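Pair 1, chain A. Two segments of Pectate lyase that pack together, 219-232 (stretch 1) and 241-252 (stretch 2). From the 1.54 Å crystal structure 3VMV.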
# COMPACT_ATOMS: atom_id res chain seq x y z
N PHE A 219 -1.72 2.72 12.28
CA PHE A 219 -2.36 2.25 13.51
C PHE A 219 -3.00 0.89 13.38
O PHE A 219 -3.55 0.53 12.33
CB PHE A 219 -3.35 3.29 14.09
CG PHE A 219 -4.60 3.55 13.25
CD1 PHE A 219 -5.80 2.92 13.56
CD2 PHE A 219 -4.58 4.46 12.20
CE1 PHE A 219 -6.98 3.17 12.87
CE2 PHE A 219 -5.76 4.71 11.45
CZ PHE A 219 -6.96 4.07 11.79
N ASN A 220 -2.95 0.11 14.47
CA ASN A 220 -3.70 -1.14 14.53
C ASN A 220 -3.29 -2.13 13.46
O ASN A 220 -4.11 -2.94 13.07
CB ASN A 220 -5.23 -0.90 14.46
CG ASN A 220 -5.80 -0.30 15.76
OD1 ASN A 220 -5.13 -0.22 16.85
ND2 ASN A 220 -7.02 0.14 15.66
N ASN A 221 -2.02 -2.06 13.04
CA ASN A 221 -1.48 -3.14 12.18
C ASN A 221 -0.82 -4.23 13.01
O ASN A 221 -0.46 -4.00 14.19
CB ASN A 221 -0.46 -2.58 11.19
CG ASN A 221 -0.99 -1.42 10.38
OD1 ASN A 221 -1.76 -1.60 9.42
ND2 ASN A 221 -0.61 -0.21 10.78
N TYR A 222 -0.66 -5.41 12.39
CA TYR A 222 -0.03 -6.58 13.00
C TYR A 222 1.18 -6.91 12.15
O TYR A 222 1.02 -7.32 11.01
CB TYR A 222 -1.04 -7.73 13.01
CG TYR A 222 -0.63 -9.06 13.60
CD1 TYR A 222 0.57 -9.21 14.28
CD2 TYR A 222 -1.49 -10.13 13.55
CE1 TYR A 222 0.91 -10.48 14.81
CE2 TYR A 222 -1.16 -11.37 14.07
CZ TYR A 222 0.02 -11.51 14.72
OH TYR A 222 0.30 -12.75 15.25
N PHE A 223 2.36 -6.63 12.71
CA PHE A 223 3.66 -6.89 12.06
C PHE A 223 4.20 -8.18 12.65
O PHE A 223 4.24 -8.33 13.89
CB PHE A 223 4.64 -5.80 12.42
CG PHE A 223 4.31 -4.39 11.90
CD1 PHE A 223 5.04 -3.86 10.85
CD2 PHE A 223 3.34 -3.60 12.52
CE1 PHE A 223 4.88 -2.54 10.43
CE2 PHE A 223 3.14 -2.28 12.11
CZ PHE A 223 3.90 -1.74 11.04
N LYS A 224 4.64 -9.13 11.81
CA LYS A 224 5.07 -10.44 12.31
C LYS A 224 6.18 -10.97 11.43
O LYS A 224 6.07 -10.96 10.20
CB LYS A 224 3.89 -11.42 12.25
CG LYS A 224 4.20 -12.78 12.84
CD LYS A 224 2.91 -13.61 12.90
CE LYS A 224 3.12 -14.89 13.69
NZ LYS A 224 4.16 -15.74 13.09
N ASP A 225 7.24 -11.46 12.08
CA ASP A 225 8.28 -12.20 11.35
C ASP A 225 8.85 -11.35 10.23
O ASP A 225 8.85 -11.72 9.06
CB ASP A 225 7.75 -13.54 10.87
CG ASP A 225 7.46 -14.52 12.02
OD1 ASP A 225 7.94 -14.31 13.15
OD2 ASP A 225 6.80 -15.54 11.75
N ILE A 226 9.36 -10.19 10.62
CA ILE A 226 9.98 -9.28 9.66
C ILE A 226 11.48 -9.41 9.86
O ILE A 226 12.02 -9.13 10.94
CB ILE A 226 9.44 -7.86 9.82
CG1 ILE A 226 7.93 -7.87 9.43
CG2 ILE A 226 10.22 -6.86 8.89
CD1 ILE A 226 7.18 -6.56 9.67
N ASN A 227 12.17 -9.85 8.79
CA ASN A 227 13.54 -10.33 8.94
C ASN A 227 14.57 -9.25 9.20
O ASN A 227 15.44 -9.43 10.05
CB ASN A 227 13.90 -11.14 7.67
CG ASN A 227 15.26 -11.76 7.77
OD1 ASN A 227 15.50 -12.57 8.66
ND2 ASN A 227 16.16 -11.37 6.89
N ASP A 228 14.50 -8.16 8.44
CA ASP A 228 15.53 -7.14 8.57
C ASP A 228 15.04 -5.91 9.34
O ASP A 228 15.48 -5.67 10.48
CB ASP A 228 16.15 -6.80 7.21
CG ASP A 228 17.59 -6.32 7.35
OD1 ASP A 228 18.44 -7.05 7.90
OD2 ASP A 228 17.88 -5.20 6.89
N THR A 229 14.17 -5.11 8.74
CA THR A 229 13.59 -3.94 9.42
C THR A 229 12.15 -3.73 8.95
O THR A 229 11.75 -4.18 7.87
CB THR A 229 14.35 -2.64 9.10
OG1 THR A 229 14.36 -2.41 7.71
CG2 THR A 229 15.85 -2.75 9.58
N ALA A 230 11.39 -2.97 9.74
CA ALA A 230 10.03 -2.65 9.32
C ALA A 230 9.87 -1.21 8.89
O ALA A 230 10.18 -0.86 7.74
CB ALA A 230 9.02 -3.00 10.46
N ILE A 231 9.45 -0.33 9.78
CA ILE A 231 9.22 1.09 9.39
C ILE A 231 10.54 1.87 9.29
O ILE A 231 11.29 1.94 10.26
CB ILE A 231 8.34 1.76 10.44
CG1 ILE A 231 7.03 1.00 10.62
CG2 ILE A 231 8.06 3.24 10.04
CD1 ILE A 231 6.27 1.42 11.87
N ASN A 232 10.83 2.41 8.09
CA ASN A 232 12.07 3.10 7.87
C ASN A 232 11.72 4.53 7.51
O ASN A 232 11.25 4.78 6.43
CB ASN A 232 12.82 2.43 6.72
CG ASN A 232 14.21 3.04 6.49
OD1 ASN A 232 14.64 3.94 7.22
ND2 ASN A 232 14.95 2.51 5.49
N VAL A 241 3.14 6.07 14.90
CA VAL A 241 3.06 4.60 15.02
C VAL A 241 2.27 4.34 16.27
O VAL A 241 2.78 4.48 17.37
CB VAL A 241 4.44 4.01 15.10
CG1 VAL A 241 4.42 2.48 15.13
CG2 VAL A 241 5.30 4.56 13.93
N GLU A 242 1.00 3.97 16.07
CA GLU A 242 0.02 3.96 17.19
C GLU A 242 -0.70 2.63 17.32
O GLU A 242 -1.37 2.14 16.39
CB GLU A 242 -1.00 5.07 16.89
CG GLU A 242 -2.06 5.24 17.97
CD GLU A 242 -3.15 6.24 17.57
OE1 GLU A 242 -3.40 6.37 16.35
OE2 GLU A 242 -3.78 6.82 18.50
N ASN A 243 -0.58 2.04 18.50
CA ASN A 243 -1.37 0.85 18.83
C ASN A 243 -1.24 -0.27 17.80
O ASN A 243 -2.22 -0.88 17.37
CB ASN A 243 -2.86 1.20 19.07
CG ASN A 243 -3.07 2.08 20.29
OD1 ASN A 243 -2.14 2.75 20.81
ND2 ASN A 243 -4.32 2.10 20.75
N ASN A 244 -0.01 -0.53 17.40
CA ASN A 244 0.30 -1.67 16.55
C ASN A 244 0.86 -2.81 17.37
O ASN A 244 1.42 -2.57 18.43
CB ASN A 244 1.33 -1.31 15.47
CG ASN A 244 0.90 -0.16 14.58
OD1 ASN A 244 0.18 -0.36 13.60
ND2 ASN A 244 1.35 1.04 14.90
N TYR A 245 0.75 -4.02 16.83
CA TYR A 245 1.30 -5.20 17.47
C TYR A 245 2.47 -5.73 16.64
O TYR A 245 2.29 -5.93 15.44
CB TYR A 245 0.19 -6.28 17.61
CG TYR A 245 0.52 -7.33 18.61
CD1 TYR A 245 0.08 -7.17 19.91
CD2 TYR A 245 1.26 -8.46 18.28
CE1 TYR A 245 0.34 -8.05 20.87
CE2 TYR A 245 1.56 -9.41 19.34
CZ TYR A 245 1.07 -9.14 20.59
OH TYR A 245 1.29 -9.95 21.69
N PHE A 246 3.64 -5.90 17.28
CA PHE A 246 4.80 -6.41 16.56
C PHE A 246 5.27 -7.70 17.23
O PHE A 246 5.43 -7.73 18.45
CB PHE A 246 5.96 -5.42 16.72
CG PHE A 246 5.73 -4.06 16.12
CD1 PHE A 246 6.22 -3.76 14.84
CD2 PHE A 246 5.02 -3.07 16.81
CE1 PHE A 246 6.05 -2.50 14.28
CE2 PHE A 246 4.87 -1.80 16.27
CZ PHE A 246 5.35 -1.49 15.00
N ASP A 247 5.53 -8.74 16.43
CA ASP A 247 6.05 -10.00 16.95
C ASP A 247 7.23 -10.38 16.07
O ASP A 247 7.04 -10.61 14.86
CB ASP A 247 4.95 -11.07 16.85
CG ASP A 247 5.43 -12.48 17.21
OD1 ASP A 247 4.61 -13.40 17.14
OD2 ASP A 247 6.60 -12.69 17.60
N ASN A 248 8.42 -10.47 16.67
CA ASN A 248 9.61 -10.97 15.97
C ASN A 248 9.91 -10.09 14.79
O ASN A 248 10.03 -10.56 13.64
CB ASN A 248 9.40 -12.43 15.52
CG ASN A 248 10.68 -13.06 14.98
OD1 ASN A 248 10.63 -13.95 14.12
ND2 ASN A 248 11.82 -12.60 15.46
N VAL A 249 10.02 -8.79 15.07
CA VAL A 249 10.27 -7.79 14.02
C VAL A 249 11.63 -7.13 14.14
O VAL A 249 11.91 -6.42 15.11
CB VAL A 249 9.21 -6.69 14.10
CG1 VAL A 249 9.48 -5.52 13.12
CG2 VAL A 249 7.84 -7.28 13.79
N GLY A 250 12.47 -7.37 13.14
CA GLY A 250 13.76 -6.72 13.07
C GLY A 250 14.87 -7.59 13.60
O GLY A 250 14.67 -8.33 14.57
N SER A 251 16.06 -7.48 13.00
CA SER A 251 17.17 -8.35 13.44
C SER A 251 17.89 -7.96 14.73
O SER A 251 18.56 -8.80 15.32
CB SER A 251 18.22 -8.49 12.33
OG SER A 251 19.01 -7.30 12.27
N GLY A 252 17.75 -6.70 15.15
CA GLY A 252 18.45 -6.21 16.32
C GLY A 252 19.91 -5.83 16.06
O GLY A 252 20.58 -5.30 16.93
O HOH W 1 2.08 -13.11 17.12
O HOH W 2 6.44 -15.07 15.25
O HOH W 3 20.66 -7.93 10.20

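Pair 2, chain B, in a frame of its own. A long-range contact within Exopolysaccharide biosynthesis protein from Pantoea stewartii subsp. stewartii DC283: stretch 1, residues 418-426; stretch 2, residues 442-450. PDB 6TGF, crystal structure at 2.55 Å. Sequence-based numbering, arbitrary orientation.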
# COMPACT_ATOMS: atom_id res chain seq x y z
N ASN B 418 -1.85 -5.54 -6.77
CA ASN B 418 -2.44 -4.75 -7.88
C ASN B 418 -2.05 -5.37 -9.22
O ASN B 418 -1.46 -4.66 -10.05
CB ASN B 418 -2.03 -3.28 -7.79
CG ASN B 418 -2.41 -2.64 -6.47
OD1 ASN B 418 -3.55 -2.75 -6.02
ND2 ASN B 418 -1.46 -1.97 -5.84
N PHE B 419 -2.37 -6.66 -9.43
CA PHE B 419 -2.01 -7.42 -10.65
C PHE B 419 -3.28 -7.96 -11.33
O PHE B 419 -4.34 -8.05 -10.68
CB PHE B 419 -1.02 -8.54 -10.32
CG PHE B 419 -1.49 -9.59 -9.35
CD1 PHE B 419 -1.26 -9.45 -7.99
CD2 PHE B 419 -2.13 -10.74 -9.80
CE1 PHE B 419 -1.68 -10.43 -7.10
CE2 PHE B 419 -2.55 -11.71 -8.90
CZ PHE B 419 -2.33 -11.55 -7.55
N ASN B 420 -3.15 -8.30 -12.61
CA ASN B 420 -4.25 -8.83 -13.46
C ASN B 420 -3.65 -9.78 -14.51
O ASN B 420 -2.92 -9.29 -15.40
CB ASN B 420 -5.06 -7.69 -14.08
CG ASN B 420 -6.20 -8.19 -14.95
OD1 ASN B 420 -6.01 -8.43 -16.14
ND2 ASN B 420 -7.38 -8.33 -14.38
N ALA B 421 -3.94 -11.08 -14.40
CA ALA B 421 -3.53 -12.13 -15.36
C ALA B 421 -4.74 -12.57 -16.18
O ALA B 421 -5.74 -13.00 -15.57
CB ALA B 421 -2.92 -13.30 -14.62
N GLN B 422 -4.66 -12.45 -17.51
CA GLN B 422 -5.76 -12.75 -18.47
C GLN B 422 -5.31 -13.81 -19.47
O GLN B 422 -4.22 -13.66 -20.04
CB GLN B 422 -6.19 -11.49 -19.22
CG GLN B 422 -6.77 -10.40 -18.33
CD GLN B 422 -8.16 -10.70 -17.83
OE1 GLN B 422 -9.00 -11.26 -18.54
NE2 GLN B 422 -8.42 -10.32 -16.59
N HIS B 423 -6.14 -14.84 -19.68
CA HIS B 423 -6.07 -15.82 -20.80
C HIS B 423 -4.70 -16.49 -20.88
O HIS B 423 -4.24 -16.75 -22.01
CB HIS B 423 -6.45 -15.12 -22.12
CG HIS B 423 -7.87 -14.67 -22.16
ND1 HIS B 423 -8.93 -15.56 -22.25
CD2 HIS B 423 -8.42 -13.43 -22.12
CE1 HIS B 423 -10.06 -14.89 -22.26
NE2 HIS B 423 -9.78 -13.58 -22.19
N CYS B 424 -4.08 -16.79 -19.73
CA CYS B 424 -2.78 -17.50 -19.62
C CYS B 424 -3.03 -19.01 -19.59
O CYS B 424 -3.76 -19.46 -18.69
CB CYS B 424 -2.00 -17.05 -18.39
SG CYS B 424 -1.49 -15.32 -18.46
N LYS B 425 -2.44 -19.76 -20.53
CA LYS B 425 -2.75 -21.19 -20.78
C LYS B 425 -1.47 -21.99 -21.03
O LYS B 425 -0.78 -21.69 -22.03
CB LYS B 425 -3.70 -21.32 -21.97
CG LYS B 425 -5.18 -21.35 -21.63
CD LYS B 425 -5.96 -20.12 -22.05
CE LYS B 425 -7.46 -20.31 -21.88
NZ LYS B 425 -8.20 -19.04 -22.06
N GLY B 426 -1.19 -22.98 -20.17
CA GLY B 426 -0.10 -23.96 -20.35
C GLY B 426 0.94 -23.89 -19.24
O GLY B 426 1.79 -24.80 -19.19
N ASN B 442 -5.16 -7.41 -3.71
CA ASN B 442 -5.98 -6.84 -4.81
C ASN B 442 -5.45 -7.35 -6.15
O ASN B 442 -4.84 -6.55 -6.89
CB ASN B 442 -6.01 -5.31 -4.74
CG ASN B 442 -7.06 -4.68 -5.63
OD1 ASN B 442 -7.82 -5.38 -6.29
ND2 ASN B 442 -7.11 -3.36 -5.65
N GLY B 443 -5.69 -8.63 -6.45
CA GLY B 443 -5.23 -9.30 -7.68
C GLY B 443 -6.35 -10.04 -8.38
O GLY B 443 -7.20 -10.62 -7.68
N TRP B 444 -6.36 -10.01 -9.72
CA TRP B 444 -7.35 -10.71 -10.59
C TRP B 444 -6.62 -11.72 -11.49
O TRP B 444 -5.63 -11.32 -12.14
CB TRP B 444 -8.15 -9.70 -11.41
CG TRP B 444 -9.10 -8.86 -10.61
CD1 TRP B 444 -8.77 -7.84 -9.76
CD2 TRP B 444 -10.53 -8.95 -10.61
NE1 TRP B 444 -9.91 -7.30 -9.22
CE2 TRP B 444 -11.00 -7.95 -9.72
CE3 TRP B 444 -11.47 -9.76 -11.26
CZ2 TRP B 444 -12.36 -7.76 -9.47
CZ3 TRP B 444 -12.81 -9.57 -11.01
CH2 TRP B 444 -13.25 -8.58 -10.13
N ILE B 445 -7.08 -12.97 -11.50
CA ILE B 445 -6.63 -14.02 -12.46
C ILE B 445 -7.89 -14.56 -13.17
O ILE B 445 -8.66 -15.29 -12.52
CB ILE B 445 -5.83 -15.14 -11.75
CG1 ILE B 445 -4.62 -14.57 -11.00
CG2 ILE B 445 -5.43 -16.22 -12.74
CD1 ILE B 445 -3.98 -15.54 -10.03
N GLU B 446 -8.08 -14.18 -14.43
CA GLU B 446 -9.30 -14.47 -15.22
C GLU B 446 -8.94 -15.30 -16.45
O GLU B 446 -7.96 -14.94 -17.14
CB GLU B 446 -9.99 -13.17 -15.63
CG GLU B 446 -10.04 -12.13 -14.53
CD GLU B 446 -11.00 -10.98 -14.81
OE1 GLU B 446 -12.22 -11.23 -14.86
OE2 GLU B 446 -10.52 -9.84 -14.99
N HIS B 447 -9.70 -16.37 -16.71
CA HIS B 447 -9.62 -17.21 -17.94
C HIS B 447 -8.22 -17.84 -18.07
O HIS B 447 -7.82 -18.13 -19.22
CB HIS B 447 -10.01 -16.38 -19.17
CG HIS B 447 -11.13 -15.42 -18.92
ND1 HIS B 447 -12.44 -15.84 -18.76
CD2 HIS B 447 -11.15 -14.08 -18.80
CE1 HIS B 447 -13.22 -14.80 -18.56
NE2 HIS B 447 -12.45 -13.70 -18.57
N CYS B 448 -7.52 -18.05 -16.95
CA CYS B 448 -6.18 -18.68 -16.89
C CYS B 448 -6.32 -20.14 -16.44
O CYS B 448 -7.00 -20.37 -15.42
CB CYS B 448 -5.25 -17.93 -15.94
SG CYS B 448 -4.93 -16.21 -16.42
N ASP B 449 -5.71 -21.07 -17.18
CA ASP B 449 -5.85 -22.54 -16.95
C ASP B 449 -5.33 -22.91 -15.56
O ASP B 449 -6.00 -23.70 -14.87
CB ASP B 449 -5.14 -23.35 -18.03
CG ASP B 449 -5.96 -23.57 -19.29
OD1 ASP B 449 -7.01 -22.91 -19.43
OD2 ASP B 449 -5.54 -24.41 -20.12
N ASN B 450 -4.18 -22.35 -15.17
CA ASN B 450 -3.46 -22.70 -13.91
C ASN B 450 -3.11 -21.43 -13.15
O ASN B 450 -2.03 -20.87 -13.34
CB ASN B 450 -2.22 -23.55 -14.21
CG ASN B 450 -2.56 -24.86 -14.88
OD1 ASN B 450 -3.19 -25.73 -14.27
ND2 ASN B 450 -2.16 -25.02 -16.13
O HOH W 4 -2.36 -20.53 -16.65

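Both pairs are two neighbouring parallel strands in register, and the matched backbone runs on past them. Fourteen central residues superpose with an RMSD of 0.7 Å. Tyr A222, Phe A223 and Lys A224 fall on Asn B420, Ala B421 and Gln B422. Opposite them, Tyr A245, Phe A246 and Asp A247 fall on Trp B444, Ile B445 and Glu B446.

The backbone ladder is the same in both. In pair 1, Tyr A245 N donates to Asn A221 O (2.9 Å), Phe A223 N to Tyr A245 O (2.8 Å), Asp A247 N to Phe A223 O (2.9 Å), and Asp A225 N to Asp A247 O (2.9 Å). In pair 2, Trp B444 N donates to Phe B419 O (3.0 Å), Ala B421 N to Trp B444 O (2.8 Å), Glu B446 N to Ala B421 O (2.9 Å), and His B423 N to Glu B446 O (3.1 Å). Each strand alternately gives and takes, as parallel strands do.

The side chains differ clearly at Asn A221, which matches Phe B419. In pair 1 the match of Gly B443 is Asn A244. Its OD1 accepts from Asn A221 N (2.8 Å) and Asn A221 ND2 (2.9 Å), so one oxygen ties backbone and side chain together. In pair 2 the Phe B419 ring covers the glycine instead. Gly B443 CA lies 3.6 Å from the centroid of the Phe B419 ring, over its face. A CB on Gly B443 would clash with Phe B419 CZ, at 2.2 Å.

On the face with Phe A223, pair 1 stacks rings. Phe A223 and Phe A246 form an offset stack, with centroids 4.3 Å apart and planes at 17°. Val A249 extends this layer, with its CG2 3.8 Å from Phe A223 CB. Pair 2 has the smaller Ala B421 and Ile B445 here, with Ala B421 CB 4.2 Å from Ile B445 CG1. Cys B448, the match of Val A249, also reaches Ala B421: its SG is 4.0 Å from Ala B421 CB.

On the other face, Tyr A245 points its edge toward the face of Tyr A222. Water 1 links Tyr A222 OH (2.6 Å) to Asp A247 OD1 (2.5 Å). Pair 2 makes a direct polar link: Gln B422 NE2 donates to Glu B446 OE2 (2.7 Å) and, along its own strand, to Asn B420 OD1 (3.1 Å).

Next, Asp A225 matches His B423 and Asn A248 matches His B447; all four have positive phi. The two histidine rings are nearly parallel but slid apart, so they barely overlap. Further along, Gly A250 N donates to Ile A226 O (2.9 Å), and Asp B449 N to Cys B424 O (2.9 Å). The step just before differs. Ile A226 N donates to the backbone Asn A248 O (3.1 Å), whereas Cys B424 N donates to the thiol sulfur Cys B448 SG (3.5 Å).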